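Local coordinates for protein prephenate dehydrogenase (Corynebacterium glutamicum ATCC 13032, PDB 3KTD) that probably catalyses the NAD(P)+-dependent oxidative decarboxylation of prephenate on the way to tyrosine, at residues R196-T201 with R242-S247; V76-I81 with T105-A110; P125-A130 with D139-R144. All coordinates share one frame; numbering follows the deposited sequence.

In the fold
Three contacts in series show how the nucleotide-binding and helical dimerization regions of a dehydrogenase are held together: none nests in another or crosses it. From the N terminus, interaction 2 comes first, closing the connection that runs through helix 78-91 and strand 97-99 to helix 105-113 in the Rossmann-type domain. Interaction 3 follows, pinching the long loop between strand 120-125 and its antiparallel neighbour 146-149. Interaction 1 closes last, joining helix 187-214 to helix 238-247 across a mostly helical connection that contains no strand. Interactions 1 and 2 touch where Ser247 OG lies 3.6 Å from Met78 CG, which brings the two regions together; interaction 3 stays separate, its nearest atoms about 5 Å from either.

Interaction 1: R196-T201 with R242-S247; sequences RVSHLT and RAMCES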
loop_
_atom_site.group_PDB
_atom_site.type_symbol
_atom_site.label_atom_id
_atom_site.label_comp_id
_atom_site.label_asym_id
_atom_site.label_seq_id
_atom_site.Cartn_x
_atom_site.Cartn_y
_atom_site.Cartn_z
ATOM N N ARG A 196 -10.904 -2.840 10.413
ATOM C CA ARG A 196 -10.655 -1.631 9.652
ATOM C C ARG A 196 -9.232 -1.556 9.115
ATOM O O ARG A 196 -9.039 -1.404 7.912
ATOM C CB ARG A 196 -10.925 -0.404 10.517
ATOM C CG ARG A 196 -12.386 -0.247 10.957
ATOM C CD ARG A 196 -12.535 0.872 11.993
ATOM N NE ARG A 196 -13.933 1.125 12.323
ATOM C CZ ARG A 196 -14.775 1.856 11.597
ATOM N NH1 ARG A 196 -14.387 2.434 10.465
ATOM N NH2 ARG A 196 -16.025 2.003 12.003
ATOM N N VAL A 197 -8.241 -1.695 9.994
ATOM C CA VAL A 197 -6.855 -1.407 9.615
ATOM C C VAL A 197 -6.040 -2.570 9.057
ATOM O O VAL A 197 -4.912 -2.372 8.590
ATOM C CB VAL A 197 -6.078 -0.777 10.793
ATOM C CG1 VAL A 197 -6.770 0.488 11.262
ATOM C CG2 VAL A 197 -5.931 -1.764 11.922
ATOM N N SER A 198 -6.603 -3.770 9.079
ATOM C CA SER A 198 -5.869 -4.947 8.620
ATOM C C SER A 198 -6.686 -5.872 7.719
ATOM O O SER A 198 -6.228 -6.277 6.652
ATOM C CB SER A 198 -5.353 -5.723 9.831
ATOM O OG SER A 198 -4.843 -6.982 9.434
ATOM N N HIS A 199 -7.893 -6.216 8.152
ATOM C CA HIS A 199 -8.727 -7.140 7.400
ATOM C C HIS A 199 -9.293 -6.480 6.137
ATOM O O HIS A 199 -9.143 -7.027 5.057
ATOM C CB HIS A 199 -9.814 -7.765 8.292
ATOM C CG HIS A 199 -9.266 -8.435 9.524
ATOM N ND1 HIS A 199 -9.995 -8.589 10.684
ATOM C CD2 HIS A 199 -8.037 -8.943 9.785
ATOM C CE1 HIS A 199 -9.251 -9.194 11.591
ATOM N NE2 HIS A 199 -8.058 -9.419 11.070
ATOM N N LEU A 200 -9.896 -5.299 6.262
ATOM C CA LEU A 200 -10.361 -4.556 5.086
ATOM C C LEU A 200 -9.168 -4.246 4.194
ATOM O O LEU A 200 -9.288 -4.279 2.964
ATOM C CB LEU A 200 -11.057 -3.252 5.489
ATOM C CG LEU A 200 -11.565 -2.331 4.364
ATOM C CD1 LEU A 200 -12.706 -2.976 3.574
ATOM C CD2 LEU A 200 -12.009 -0.988 4.941
ATOM N N THR A 201 -8.016 -3.957 4.813
ATOM C CA THR A 201 -6.791 -3.681 4.056
ATOM C C THR A 201 -6.538 -4.850 3.120
ATOM O O THR A 201 -6.315 -4.669 1.915
ATOM C CB THR A 201 -5.574 -3.458 4.970
ATOM O OG1 THR A 201 -5.835 -2.362 5.851
ATOM C CG2 THR A 201 -4.301 -3.162 4.158
ATOM N N ARG A 242 -8.224 -15.743 4.557
ATOM C CA ARG A 242 -9.547 -16.296 4.881
ATOM C C ARG A 242 -9.755 -16.469 6.379
ATOM O O ARG A 242 -10.849 -16.203 6.880
ATOM C CB ARG A 242 -9.757 -17.652 4.205
ATOM C CG ARG A 242 -9.932 -17.601 2.684
ATOM C CD ARG A 242 -10.130 -19.001 2.120
ATOM N NE ARG A 242 -11.348 -19.613 2.651
ATOM C CZ ARG A 242 -11.622 -20.916 2.629
ATOM N NH1 ARG A 242 -10.764 -21.786 2.095
ATOM N NH2 ARG A 242 -12.765 -21.356 3.147
ATOM N N ALA A 243 -8.715 -16.934 7.077
ATOM C CA ALA A 243 -8.760 -17.145 8.534
ATOM C C ALA A 243 -9.108 -15.842 9.240
ATOM O O ALA A 243 -10.130 -15.765 9.945
ATOM C CB ALA A 243 -7.421 -17.679 9.046
HETATM N N MSE A 244 -8.258 -14.831 9.027
HETATM C CA MSE A 244 -8.483 -13.474 9.520
HETATM C C MSE A 244 -9.931 -13.042 9.303
HETATM O O MSE A 244 -10.710 -12.884 10.252
HETATM C CB MSE A 244 -7.617 -12.465 8.743
HETATM C CG MSE A 244 -6.122 -12.409 9.026
HETATM SE SE MSE A 244 -5.403 -11.036 7.828
HETATM C CE MSE A 244 -3.461 -11.312 8.055
ATOM N N CYS A 245 -10.288 -12.883 8.033
ATOM C CA CYS A 245 -11.567 -12.292 7.660
ATOM C C CYS A 245 -12.769 -13.078 8.108
ATOM O O CYS A 245 -13.748 -12.489 8.569
ATOM C CB CYS A 245 -11.620 -12.090 6.153
ATOM S SG CYS A 245 -10.270 -11.053 5.591
ATOM N N GLU A 246 -12.704 -14.401 7.975
ATOM C CA GLU A 246 -13.837 -15.254 8.349
ATOM C C GLU A 246 -14.029 -15.279 9.865
ATOM O O GLU A 246 -15.159 -15.182 10.349
ATOM C CB GLU A 246 -13.682 -16.657 7.758
ATOM C CG GLU A 246 -13.824 -16.670 6.235
ATOM C CD GLU A 246 -13.274 -17.915 5.565
ATOM O OE1 GLU A 246 -12.469 -18.640 6.181
ATOM O OE2 GLU A 246 -13.634 -18.160 4.397
ATOM N N SER A 247 -12.921 -15.373 10.606
ATOM C CA SER A 247 -12.954 -15.286 12.079
ATOM C C SER A 247 -13.623 -14.000 12.560
ATOM O O SER A 247 -14.304 -14.000 13.579
ATOM C CB SER A 247 -11.535 -15.303 12.657
ATOM O OG SER A 247 -10.802 -16.452 12.266
#
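The carbonyl oxygen Ala243 O, gripped twice by Ser247, lies in the helical turn that presents Met244 to the imidazole of His199. Ser247 N donates to Ala243 O at 2.9 Å, and Ser247 OG bonds to it from the opposite face of the carbonyl plane. The setting is the helical dimerization domain, where helix 187-214 and helix 238-247 pass; the axes of the two short segments approach to 9.7 Å, with a signed crossing angle of -116°, a steep crossing that concentrates the contact on a few side chains. His199 and the selenomethionine Met244 carry most of it, their side chains lying aslant to each other. Beside the backbone N and anti to the carbonyl carbon (chi1 -74°), CG starts an extended Met244 chain that runs past the CD2 and NE2 side of the imidazole. The closest approach is from Met244 CB to His199 CD2, 3.7 Å. Farther out, Met244 SE, the selenium that replaces sulfur, sits 4.9 Å from the centroid of the His199 ring, well off its normal, an oblique sulfur-aromatic type of contact. Met244 O lies over one ring face, displaced toward the rim. ND1 of His199 is hydrogen-bonded to Asn248 ND2, just beyond the second segment; Leu252 of helix 249-270 packs against both His199 and Cys245. On the side of helix 238-247 that faces the second subunit, the Arg242 NE to Glu246 OE2 salt bridge spans 3.2 Å, lying nearly in the guanidinium plane. OE2 also accepts from Ile277 N of the second subunit, while Arg242 NH1 pairs with Glu278 of that subunit. Back at the crossing, Cys245 SG adds a looser touch, 4.2 Å from His199 O and 4.3 Å from His199 CB.

Interaction 2: V76-I81 with T105-A110; sequences VPMTAI and TAVYDA
Met78 meets Ala106 and Val107 without any ring between them; the aromatic residue of helix 105-113, Tyr108, packs on Tyr120 and Val187, with its OH hydrogen-bonded to Asp156. The contact belongs to the Rossmann-type nucleotide-binding fold and joins the starts of two helices, 78-91 and 105-113, that follow the neighbouring parallel strands 71-74 and 97-99. It illustrates how one long, unbranched side chain can span the space between helices. In the selenomethionine Met78, CG stands anti to the backbone N (chi1 177°) and the chain then bends at chi2 (64°), which carries its end over to the other helix although its CB does not point there. The terminal methyl Met78 CE meets Ala106 CB at 3.6 Å, and the selenium Met78 SE touches the methyl Val107 CG2 at 3.7 Å. Met78 and Val107 run antiparallel past one another, and of the valine only the CG2 branch is met. All of this is apolar packing. Val101, in the loop ahead of helix 105-113, lies against both Met78 and Ile81 and extends the hydrophobic layer. One turn on from Met78, Ile81 points at the same helix more loosely, its side chain coming no nearer than 4.6 Å, the distance from Ile81 CG2 to Val107 CG2.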
loop_
_atom_site.group_PDB
_atom_site.type_symbol
_atom_site.label_atom_id
_atom_site.label_comp_id
_atom_site.label_asym_id
_atom_site.label_seq_id
_atom_site.Cartn_x
_atom_site.Cartn_y
_atom_site.Cartn_z
ATOM N N VAL A 76 0.299 -20.259 17.420
ATOM C CA VAL A 76 -0.183 -21.034 16.285
ATOM C C VAL A 76 -1.277 -20.270 15.539
ATOM O O VAL A 76 -1.780 -19.258 16.036
ATOM C CB VAL A 76 -0.706 -22.394 16.764
ATOM C CG1 VAL A 76 0.432 -23.204 17.392
ATOM C CG2 VAL A 76 -1.848 -22.207 17.745
ATOM N N PRO A 77 -1.626 -20.721 14.321
ATOM C CA PRO A 77 -2.717 -20.054 13.592
ATOM C C PRO A 77 -4.084 -20.372 14.190
ATOM O O PRO A 77 -4.239 -21.381 14.878
ATOM C CB PRO A 77 -2.604 -20.628 12.177
ATOM C CG PRO A 77 -1.882 -21.923 12.339
ATOM C CD PRO A 77 -0.941 -21.725 13.485
HETATM N N MSE A 78 -5.062 -19.516 13.907
HETATM C CA MSE A 78 -6.404 -19.649 14.473
HETATM C C MSE A 78 -6.940 -21.079 14.343
HETATM O O MSE A 78 -7.499 -21.609 15.302
HETATM C CB MSE A 78 -7.366 -18.619 13.850
HETATM C CG MSE A 78 -8.840 -18.712 14.318
HETATM SE SE MSE A 78 -9.213 -18.360 16.230
HETATM C CE MSE A 78 -10.978 -19.221 16.383
ATOM N N THR A 79 -6.726 -21.718 13.190
ATOM C CA THR A 79 -7.257 -23.073 12.955
ATOM C C THR A 79 -6.668 -24.126 13.898
ATOM O O THR A 79 -7.240 -25.194 14.071
ATOM C CB THR A 79 -7.037 -23.547 11.496
ATOM O OG1 THR A 79 -5.652 -23.843 11.285
ATOM C CG2 THR A 79 -7.531 -22.489 10.483
ATOM N N ALA A 80 -5.525 -23.818 14.497
ATOM C CA ALA A 80 -4.854 -24.737 15.398
ATOM C C ALA A 80 -5.195 -24.485 16.864
ATOM O O ALA A 80 -4.950 -25.345 17.692
ATOM C CB ALA A 80 -3.362 -24.646 15.198
ATOM N N ILE A 81 -5.770 -23.327 17.176
ATOM C CA ILE A 81 -6.069 -22.923 18.557
ATOM C C ILE A 81 -6.856 -23.939 19.399
ATOM O O ILE A 81 -6.390 -24.332 20.474
ATOM C CB ILE A 81 -6.797 -21.548 18.595
ATOM C CG1 ILE A 81 -5.795 -20.414 18.436
ATOM C CG2 ILE A 81 -7.520 -21.344 19.904
ATOM C CD1 ILE A 81 -4.888 -20.244 19.649
ATOM N N THR A 105 -12.058 -12.069 19.546
ATOM C CA THR A 105 -13.354 -12.523 20.038
ATOM C C THR A 105 -13.513 -14.026 19.837
ATOM O O THR A 105 -13.984 -14.730 20.737
ATOM C CB THR A 105 -14.532 -11.800 19.364
ATOM O OG1 THR A 105 -14.484 -10.406 19.683
ATOM C CG2 THR A 105 -15.874 -12.369 19.838
ATOM N N ALA A 106 -13.114 -14.521 18.667
ATOM C CA ALA A 106 -13.268 -15.941 18.363
ATOM C C ALA A 106 -12.500 -16.820 19.363
ATOM O O ALA A 106 -12.973 -17.904 19.739
ATOM C CB ALA A 106 -12.832 -16.230 16.937
ATOM N N VAL A 107 -11.337 -16.342 19.800
ATOM C CA VAL A 107 -10.500 -17.088 20.742
ATOM C C VAL A 107 -11.085 -17.035 22.143
ATOM O O VAL A 107 -11.240 -18.068 22.793
ATOM C CB VAL A 107 -9.055 -16.548 20.769
ATOM C CG1 VAL A 107 -8.228 -17.258 21.813
ATOM C CG2 VAL A 107 -8.439 -16.725 19.420
ATOM N N TYR A 108 -11.413 -15.835 22.606
ATOM C CA TYR A 108 -11.963 -15.670 23.945
ATOM C C TYR A 108 -13.213 -16.553 24.117
ATOM O O TYR A 108 -13.346 -17.257 25.125
ATOM C CB TYR A 108 -12.247 -14.189 24.215
ATOM C CG TYR A 108 -12.555 -13.822 25.652
ATOM C CD1 TYR A 108 -11.869 -14.416 26.717
ATOM C CD2 TYR A 108 -13.496 -12.835 25.943
ATOM C CE1 TYR A 108 -12.148 -14.066 28.035
ATOM C CE2 TYR A 108 -13.778 -12.473 27.257
ATOM C CZ TYR A 108 -13.099 -13.089 28.302
ATOM O OH TYR A 108 -13.371 -12.736 29.608
ATOM N N ASP A 109 -14.095 -16.538 23.117
ATOM C CA ASP A 109 -15.267 -17.409 23.087
ATOM C C ASP A 109 -14.876 -18.877 23.261
ATOM O O ASP A 109 -15.470 -19.600 24.069
ATOM C CB ASP A 109 -16.013 -17.265 21.754
ATOM C CG ASP A 109 -16.820 -15.993 21.657
ATOM O OD1 ASP A 109 -17.024 -15.298 22.670
ATOM O OD2 ASP A 109 -17.274 -15.691 20.544
ATOM N N ALA A 110 -13.884 -19.314 22.496
ATOM C CA ALA A 110 -13.435 -20.696 22.558
ATOM C C ALA A 110 -12.913 -21.014 23.955
ATOM O O ALA A 110 -13.119 -22.116 24.458
ATOM C CB ALA A 110 -12.364 -20.959 21.509
#

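Interaction 3: P125-A130 with D139-R144; sequences PMAGTA and DGLFKR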
loop_
_atom_site.group_PDB
_atom_site.type_symbol
_atom_site.label_atom_id
_atom_site.label_comp_id
_atom_site.label_asym_id
_atom_site.label_seq_id
_atom_site.Cartn_x
_atom_site.Cartn_y
_atom_site.Cartn_z
ATOM N N PRO A 125 0.347 -9.595 18.656
ATOM C CA PRO A 125 1.417 -8.742 18.118
ATOM C C PRO A 125 1.096 -8.269 16.707
ATOM O O PRO A 125 0.572 -9.045 15.905
ATOM C CB PRO A 125 2.627 -9.678 18.083
ATOM C CG PRO A 125 2.058 -11.038 18.007
ATOM C CD PRO A 125 0.795 -10.991 18.805
HETATM N N MSE A 126 1.406 -7.016 16.390
HETATM C CA MSE A 126 1.197 -6.516 15.033
HETATM C C MSE A 126 2.389 -6.925 14.160
HETATM O O MSE A 126 2.871 -6.135 13.345
HETATM C CB MSE A 126 1.031 -4.994 15.007
HETATM C CG MSE A 126 -0.059 -4.436 15.895
HETATM SE SE MSE A 126 -1.795 -5.290 15.756
HETATM C CE MSE A 126 -2.073 -5.168 13.809
ATOM N N ALA A 127 2.852 -8.166 14.319
ATOM C CA ALA A 127 3.974 -8.687 13.548
ATOM C C ALA A 127 3.511 -9.062 12.138
ATOM O O ALA A 127 2.420 -8.665 11.700
ATOM C CB ALA A 127 4.570 -9.877 14.238
ATOM N N GLY A 128 4.342 -9.831 11.436
ATOM C CA GLY A 128 4.076 -10.209 10.045
ATOM C C GLY A 128 2.994 -11.258 9.835
ATOM O O GLY A 128 1.978 -11.271 10.540
ATOM N N THR A 129 3.245 -12.150 8.870
ATOM C CA THR A 129 2.273 -13.153 8.409
ATOM C C THR A 129 2.524 -14.559 8.994
ATOM O O THR A 129 3.436 -15.274 8.546
ATOM C CB THR A 129 2.301 -13.228 6.858
ATOM O OG1 THR A 129 3.620 -13.585 6.418
ATOM C CG2 THR A 129 1.915 -11.870 6.238
ATOM N N ALA A 130 1.693 -14.945 9.973
ATOM C CA ALA A 130 1.798 -16.229 10.704
ATOM C C ALA A 130 2.579 -17.350 9.985
ATOM O O ALA A 130 2.213 -17.816 8.902
ATOM C CB ALA A 130 0.396 -16.725 11.108
ATOM N N ASP A 139 15.445 -11.957 14.832
ATOM C CA ASP A 139 15.707 -11.160 16.031
ATOM C C ASP A 139 15.056 -9.785 15.928
ATOM O O ASP A 139 14.923 -9.226 14.841
ATOM C CB ASP A 139 17.214 -11.002 16.246
ATOM C CG ASP A 139 17.894 -12.306 16.631
ATOM O OD1 ASP A 139 19.101 -12.445 16.384
ATOM O OD2 ASP A 139 17.228 -13.192 17.180
ATOM N N GLY A 140 14.626 -9.258 17.069
ATOM C CA GLY A 140 14.055 -7.917 17.142
ATOM C C GLY A 140 12.829 -7.643 16.296
ATOM O O GLY A 140 12.611 -6.511 15.891
ATOM N N LEU A 141 12.017 -8.666 16.047
ATOM C CA LEU A 141 10.792 -8.503 15.267
ATOM C C LEU A 141 9.816 -7.537 15.930
ATOM O O LEU A 141 9.137 -6.757 15.250
ATOM C CB LEU A 141 10.094 -9.856 15.072
ATOM C CG LEU A 141 8.725 -9.840 14.385
ATOM C CD1 LEU A 141 8.846 -9.381 12.936
ATOM C CD2 LEU A 141 8.072 -11.209 14.465
ATOM N N PHE A 142 9.767 -7.591 17.257
ATOM C CA PHE A 142 8.791 -6.852 18.040
ATOM C C PHE A 142 9.257 -5.484 18.530
ATOM O O PHE A 142 8.469 -4.753 19.136
ATOM C CB PHE A 142 8.383 -7.705 19.246
ATOM C CG PHE A 142 7.909 -9.076 18.874
ATOM C CD1 PHE A 142 6.651 -9.257 18.309
ATOM C CD2 PHE A 142 8.721 -10.181 19.069
ATOM C CE1 PHE A 142 6.212 -10.521 17.951
ATOM C CE2 PHE A 142 8.291 -11.442 18.725
ATOM C CZ PHE A 142 7.036 -11.617 18.164
ATOM N N LYS A 143 10.520 -5.137 18.284
ATOM C CA LYS A 143 11.047 -3.857 18.734
ATOM C C LYS A 143 10.201 -2.740 18.127
ATOM O O LYS A 143 10.026 -2.667 16.902
ATOM C CB LYS A 143 12.531 -3.693 18.371
ATOM N N ARG A 144 9.639 -1.907 19.000
ATOM C CA ARG A 144 8.804 -0.768 18.603
ATOM C C ARG A 144 7.540 -1.191 17.827
ATOM O O ARG A 144 6.907 -0.358 17.162
ATOM C CB ARG A 144 9.620 0.286 17.819
ATOM C CG ARG A 144 10.812 0.905 18.598
#
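Pro125, the last residue of strand 120-125, runs alongside Phe142 with the two side chains heading in a common direction, and Pro125 CB comes within 3.7 Å of Phe142 CE1. The approach is oblique to the ring. The side chain of Met126 leaves in the other direction and packs on Leu222 of the second subunit, and its backbone is hydrogen-bonded to Val146 on the adjacent strand. Ala127 points back across the loop, and its single methyl touches two residues: Ala127 CB is 3.8 Å from Leu141 CD2 and 4.1 Å from Phe142 CE1. Leu141 CD2 also lies over one face of the Phe142 ring, offset toward the rim. With CG anti to the backbone N (chi1 174°), the Leu141 side chain extends toward that methyl. The rings of Trp147 and Phe142 meet with their planes at about 50°, while Ile19 and Ser22 of helix 18-29 back Ala127 and Leu141. A GxGxxG-like sequence runs into the start of that helix, so the apolar cluster is consistent with packing of a strand-end loop beside the glycine-rich turn and first helix of a Rossmann-type dinucleotide-binding fold.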